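Local coordinates for protein esterase (Alcaligenes sp., PDB 1QLW) that probably hydrolyses carboxylic ester bonds, as an esterase built on the alpha/beta-hydrolase fold, at residues T182-V187 / G209-Q214; L67-C72 / I102-R107. All blocks are in the same frame, centred on the assembly; numbering follows the deposited sequence. Where two conformers were deposited one is given.

Contact 1: residues T182-V187 / G209-Q214; sequences TPNPTV and GIYPFQ
The first turn of helix 185-197 comes up against the start of helix 211-218, with the CA atoms of Val187 and Tyr211 5.5 Å apart and no direct hydrogen bond between the two segments. Tyr211 carries the contact. Its CG stands anti to the carbonyl carbon (chi1 -65°), which sends the ring across to the other helix. There, Val187 CG2 packs against the root of the ring, 3.8 Å from Tyr211 CG, while Thr186 CB sits 3.7 Å from Tyr211 CE2, its side chain crossing that of the tyrosine at roughly a right angle. The Asn184 amide lies within 8° of parallel to the ring, with Asn184 CG 3.4 Å from Tyr211 OH. Both hydroxyls in this cluster have partners just beyond it: Tyr211 OH bonds to Gln104 OE1 and Thr186 OG1 to Ser105 N. In alpha/beta hydrolases a helix placed like 211-218, right after a central strand such as 200-205, follows the nucleophile elbow. A phenylalanine in place of Tyr211, lacking the hydroxyl, would probably leave Gln104 OE1 less firmly held. One turn further on, extended Gln214 lays OE1 3.5 Å from Val187 CG2. A water donates to Gln214 OE1 (2.8 Å) and accepts from Asn184 N, bridging the helix to the loop after the cis peptide at Pro183.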
loop_
_atom_site.group_PDB
_atom_site.type_symbol
_atom_site.label_atom_id
_atom_site.label_comp_id
_atom_site.label_asym_id
_atom_site.label_seq_id
_atom_site.Cartn_x
_atom_site.Cartn_y
_atom_site.Cartn_z
ATOM N N THR A 182 14.416 -3.047 -17.331
ATOM C CA THR A 182 14.981 -4.238 -16.720
ATOM C C THR A 182 16.484 -4.029 -16.617
ATOM O O THR A 182 17.098 -3.693 -17.642
ATOM C CB THR A 182 14.717 -5.506 -17.551
ATOM O OG1 THR A 182 13.301 -5.698 -17.687
ATOM C CG2 THR A 182 15.298 -6.758 -16.917
ATOM N N PRO A 183 17.087 -4.214 -15.460
ATOM C CA PRO A 183 16.461 -4.592 -14.206
ATOM C C PRO A 183 15.429 -3.593 -13.729
ATOM O O PRO A 183 15.498 -2.381 -13.968
ATOM C CB PRO A 183 17.649 -4.614 -13.218
ATOM C CG PRO A 183 18.807 -4.989 -14.091
ATOM C CD PRO A 183 18.572 -4.222 -15.351
ATOM N N ASN A 184 14.411 -4.119 -13.064
ATOM C CA ASN A 184 13.336 -3.260 -12.564
ATOM C C ASN A 184 13.931 -2.240 -11.617
ATOM O O ASN A 184 14.882 -2.530 -10.898
ATOM C CB ASN A 184 12.337 -4.183 -11.847
ATOM C CG ASN A 184 11.096 -3.439 -11.395
ATOM O OD1 ASN A 184 10.118 -3.327 -12.173
ATOM N ND2 ASN A 184 11.128 -2.935 -10.207
ATOM N N PRO A 185 13.366 -1.040 -11.532
ATOM C CA PRO A 185 13.849 -0.012 -10.613
ATOM C C PRO A 185 13.908 -0.433 -9.163
ATOM O O PRO A 185 14.700 0.111 -8.365
ATOM C CB PRO A 185 12.898 1.168 -10.843
ATOM C CG PRO A 185 12.497 1.021 -12.279
ATOM C CD PRO A 185 12.327 -0.474 -12.427
ATOM N N THR A 186 13.118 -1.439 -8.757
ATOM C CA THR A 186 13.210 -1.965 -7.403
ATOM C C THR A 186 14.629 -2.412 -7.083
ATOM O O THR A 186 15.066 -2.314 -5.939
ATOM C CB THR A 186 12.224 -3.135 -7.224
ATOM O OG1 THR A 186 10.887 -2.711 -7.516
ATOM C CG2 THR A 186 12.250 -3.690 -5.827
ATOM N N VAL A 187 15.334 -2.981 -8.054
ATOM C CA VAL A 187 16.681 -3.507 -7.820
ATOM C C VAL A 187 17.629 -2.460 -7.290
ATOM O O VAL A 187 18.295 -2.678 -6.262
ATOM C CB VAL A 187 17.186 -4.144 -9.131
ATOM C CG1 VAL A 187 18.674 -4.477 -9.030
ATOM C CG2 VAL A 187 16.377 -5.406 -9.436
ATOM N N GLY A 209 12.110 -12.795 -7.488
ATOM C CA GLY A 209 13.111 -13.771 -7.095
ATOM C C GLY A 209 14.516 -13.368 -7.484
ATOM O O GLY A 209 15.448 -13.490 -6.684
ATOM N N ILE A 210 14.681 -12.914 -8.723
ATOM C CA ILE A 210 15.994 -12.534 -9.237
ATOM C C ILE A 210 16.498 -11.209 -8.686
ATOM O O ILE A 210 17.699 -10.935 -8.715
ATOM C CB ILE A 210 15.925 -12.483 -10.781
ATOM C CG1 ILE A 210 17.319 -12.476 -11.413
ATOM C CG2 ILE A 210 15.109 -11.311 -11.292
ATOM C CD1 ILE A 210 18.165 -13.697 -11.122
ATOM N N TYR A 211 15.593 -10.343 -8.197
ATOM C CA TYR A 211 16.003 -9.004 -7.787
ATOM C C TYR A 211 17.181 -8.941 -6.847
ATOM O O TYR A 211 18.110 -8.176 -7.117
ATOM C CB TYR A 211 14.855 -8.168 -7.216
ATOM C CG TYR A 211 13.709 -7.788 -8.112
ATOM C CD1 TYR A 211 13.596 -8.118 -9.457
ATOM C CD2 TYR A 211 12.687 -7.000 -7.572
ATOM C CE1 TYR A 211 12.486 -7.736 -10.196
ATOM C CE2 TYR A 211 11.591 -6.597 -8.299
ATOM C CZ TYR A 211 11.489 -6.971 -9.625
ATOM O OH TYR A 211 10.409 -6.621 -10.404
ATOM N N PRO A 212 17.186 -9.668 -5.734
ATOM C CA PRO A 212 18.311 -9.523 -4.801
ATOM C C PRO A 212 19.647 -9.861 -5.410
ATOM O O PRO A 212 20.669 -9.293 -5.019
ATOM C CB PRO A 212 17.968 -10.444 -3.640
ATOM C CG PRO A 212 16.543 -10.749 -3.769
ATOM C CD PRO A 212 16.127 -10.539 -5.196
ATOM N N PHE A 213 19.654 -10.828 -6.325
ATOM C CA PHE A 213 20.884 -11.216 -6.996
ATOM C C PHE A 213 21.369 -10.123 -7.932
ATOM O O PHE A 213 22.567 -9.884 -8.057
ATOM C CB PHE A 213 20.671 -12.526 -7.762
ATOM C CG PHE A 213 20.188 -13.651 -6.893
ATOM C CD1 PHE A 213 21.050 -14.301 -6.020
ATOM C CD2 PHE A 213 18.872 -14.055 -6.933
ATOM C CE1 PHE A 213 20.605 -15.347 -5.225
ATOM C CE2 PHE A 213 18.413 -15.099 -6.159
ATOM C CZ PHE A 213 19.288 -15.747 -5.299
ATOM N N GLN A 214 20.425 -9.463 -8.634
ATOM C CA GLN A 214 20.782 -8.321 -9.459
ATOM C C GLN A 214 21.254 -7.164 -8.587
ATOM O O GLN A 214 22.186 -6.438 -8.958
ATOM C CB GLN A 214 19.582 -7.915 -10.324
ATOM C CG GLN A 214 19.253 -8.984 -11.343
ATOM C CD GLN A 214 17.998 -8.731 -12.133
ATOM O OE1 GLN A 214 17.116 -7.982 -11.695
ATOM N NE2 GLN A 214 17.858 -9.352 -13.292
HETATM O O HOH W 1 14.772 -6.913 -12.705
#

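Contact 2: residues L67-C72 / I102-R107; sequences LIHGCC and IDQSGR
Leu67 O starts the contact by accepting a weak but straight hydrogen bond from Ile102 N at 3.3 Å, the last parallel-sheet link here before the two strands spread. A water fills in next, donating to Leu67 O and Ile102 O and accepting from His69 N. Ile68 adds apolar packing, its CG2 3.9 Å from Ile102 CD1. With His69 CG in the crowded position between backbone N and carbonyl carbon (chi1 67°), the imidazole spans the widening gap. Its NE2 accepts from Gln104 N at 2.9 Å, almost straight at 177° though somewhat out of the ring plane. Its ND1 donates in plane to a lone pair of Gly70 O at 2.8 Å, so the ring is held at both nitrogens. His69 O takes Gln104 NE2 at 3.0 Å from above the carbonyl plane, while Gln104 OE1 is hydrogen-bonded to Tyr211 OH. Gly70 O has a second donor, Arg107 NH1 at 2.8 Å, delivered by a side chain bent at chi2 and chi3 whose guanidinium is turned 64° from the imidazole; Arg107 NH2 forms a salt bridge with Asp175. Cys71 and Cys72 close a vicinal disulfide, SG to SG 2.0 Å, and a sulfate ion lies near Cys71. A His-Gly pair on the loop leaving such a strand is familiar from alpha/beta hydrolases, where this loop commonly shapes the oxyanion hole, as it may here.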
loop_
_atom_site.group_PDB
_atom_site.type_symbol
_atom_site.label_atom_id
_atom_site.label_comp_id
_atom_site.label_asym_id
_atom_site.label_seq_id
_atom_site.Cartn_x
_atom_site.Cartn_y
_atom_site.Cartn_z
ATOM N N LEU A 67 11.379 -7.867 2.958
ATOM C CA LEU A 67 10.435 -8.752 2.281
ATOM C C LEU A 67 9.949 -8.121 0.988
ATOM O O LEU A 67 9.442 -6.998 1.009
ATOM C CB LEU A 67 9.244 -9.091 3.182
ATOM C CG LEU A 67 9.557 -9.815 4.490
ATOM C CD1 LEU A 67 8.293 -9.911 5.354
ATOM C CD2 LEU A 67 10.093 -11.207 4.218
ATOM N N ILE A 68 10.119 -8.845 -0.116
ATOM C CA ILE A 68 9.960 -8.325 -1.464
ATOM C C ILE A 68 8.971 -9.181 -2.247
ATOM O O ILE A 68 9.301 -10.310 -2.654
ATOM C CB ILE A 68 11.333 -8.303 -2.170
ATOM C CG1 ILE A 68 12.433 -7.623 -1.333
ATOM C CG2 ILE A 68 11.221 -7.671 -3.551
ATOM C CD1 ILE A 68 13.820 -8.113 -1.686
ATOM N N HIS A 69 7.753 -8.695 -2.435
ATOM C CA HIS A 69 6.705 -9.428 -3.124
ATOM C C HIS A 69 7.011 -9.613 -4.612
ATOM O O HIS A 69 7.868 -8.945 -5.184
ATOM C CB HIS A 69 5.350 -8.713 -2.948
ATOM C CG HIS A 69 5.326 -7.386 -3.659
ATOM N ND1 HIS A 69 5.121 -7.324 -5.028
ATOM C CD2 HIS A 69 5.490 -6.116 -3.242
ATOM C CE1 HIS A 69 5.194 -6.035 -5.383
ATOM N NE2 HIS A 69 5.418 -5.272 -4.324
ATOM N N GLY A 70 6.235 -10.515 -5.216
ATOM C CA GLY A 70 6.358 -10.823 -6.625
ATOM C C GLY A 70 5.252 -10.232 -7.480
ATOM O O GLY A 70 4.778 -9.122 -7.207
ATOM N N CYS A 71 4.908 -10.911 -8.576
ATOM C CA CYS A 71 3.976 -10.335 -9.529
ATOM C C CYS A 71 2.594 -10.197 -8.943
ATOM O O CYS A 71 2.184 -10.919 -8.038
ATOM C CB CYS A 71 3.798 -11.130 -10.820
ATOM S SG CYS A 71 2.460 -12.344 -10.807
ATOM N N CYS A 72 1.820 -9.246 -9.490
ATOM C CA CYS A 72 0.379 -9.290 -9.350
ATOM C C CYS A 72 -0.098 -9.084 -7.919
ATOM O O CYS A 72 -1.266 -9.350 -7.618
ATOM C CB CYS A 72 -0.110 -10.692 -9.851
ATOM S SG CYS A 72 0.714 -11.383 -11.265
ATOM N N ILE A 102 8.267 -3.942 1.470
ATOM C CA ILE A 102 8.191 -2.975 0.386
ATOM C C ILE A 102 6.963 -3.174 -0.488
ATOM O O ILE A 102 6.355 -4.244 -0.519
ATOM C CB ILE A 102 9.469 -2.993 -0.485
ATOM C CG1 ILE A 102 9.591 -4.236 -1.356
ATOM C CG2 ILE A 102 10.700 -2.827 0.400
ATOM C CD1 ILE A 102 10.000 -4.078 -2.765
ATOM N N ASP A 103 6.622 -2.099 -1.217
ATOM C CA ASP A 103 5.878 -2.240 -2.466
ATOM C C ASP A 103 6.885 -1.934 -3.584
ATOM O O ASP A 103 7.559 -0.908 -3.545
ATOM C CB ASP A 103 4.673 -1.316 -2.604
ATOM C CG ASP A 103 3.492 -1.745 -1.745
ATOM O OD1 ASP A 103 3.468 -2.922 -1.292
ATOM O OD2 ASP A 103 2.539 -0.940 -1.599
ATOM N N GLN A 104 6.978 -2.853 -4.549
ATOM C CA GLN A 104 7.883 -2.636 -5.666
ATOM C C GLN A 104 7.634 -1.288 -6.332
ATOM O O GLN A 104 6.506 -0.784 -6.334
ATOM C CB GLN A 104 7.680 -3.680 -6.756
ATOM C CG GLN A 104 8.295 -5.045 -6.516
ATOM C CD GLN A 104 8.204 -5.917 -7.747
ATOM O OE1 GLN A 104 8.439 -5.436 -8.870
ATOM N NE2 GLN A 104 7.855 -7.180 -7.583
ATOM N N SER A 105 8.674 -0.749 -6.946
ATOM C CA SER A 105 8.483 0.412 -7.812
ATOM C C SER A 105 7.327 0.123 -8.767
ATOM O O SER A 105 7.219 -0.971 -9.331
ATOM C CB SER A 105 9.762 0.650 -8.600
ATOM O OG SER A 105 10.846 0.982 -7.761
ATOM N N GLY A 106 6.451 1.104 -8.946
ATOM C CA GLY A 106 5.342 0.975 -9.864
ATOM C C GLY A 106 4.267 -0.004 -9.443
ATOM O O GLY A 106 3.537 -0.486 -10.311
ATOM N N ARG A 107 4.151 -0.276 -8.156
ATOM C CA ARG A 107 3.162 -1.198 -7.619
ATOM C C ARG A 107 2.661 -0.634 -6.287
ATOM O O ARG A 107 3.417 -0.045 -5.535
ATOM C CB ARG A 107 3.766 -2.594 -7.381
ATOM C CG ARG A 107 2.776 -3.717 -7.167
ATOM C CD ARG A 107 2.195 -4.320 -8.438
ATOM N NE ARG A 107 3.248 -4.774 -9.345
ATOM C CZ ARG A 107 3.998 -5.857 -9.156
ATOM N NH1 ARG A 107 3.700 -6.688 -8.166
ATOM N NH2 ARG A 107 5.041 -6.064 -9.937
HETATM O O HOH W 2 6.995 -6.871 -0.264
#

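Overall arrangement
From the N terminus, contact 2 comes first: the chain leaves strand 65-68, passes through helix 88-94 and returns along strand 99-103, so the contact closes a beta-alpha-beta unit with neighbouring parallel strands. Contact 1 opens well after that loop has shut. It closes a shorter excursion, through helix 185-197 and strand 200-205 into helix 211-218. The two loops therefore follow in series, neither nesting nor crossing, yet their centres are only 11 Å apart. Gln104 and Ser105 of contact 2 meet both helices of contact 1, joining the turn after strand 99-103 to the helices flanking strand 200-205, which itself pairs with strand 65-68.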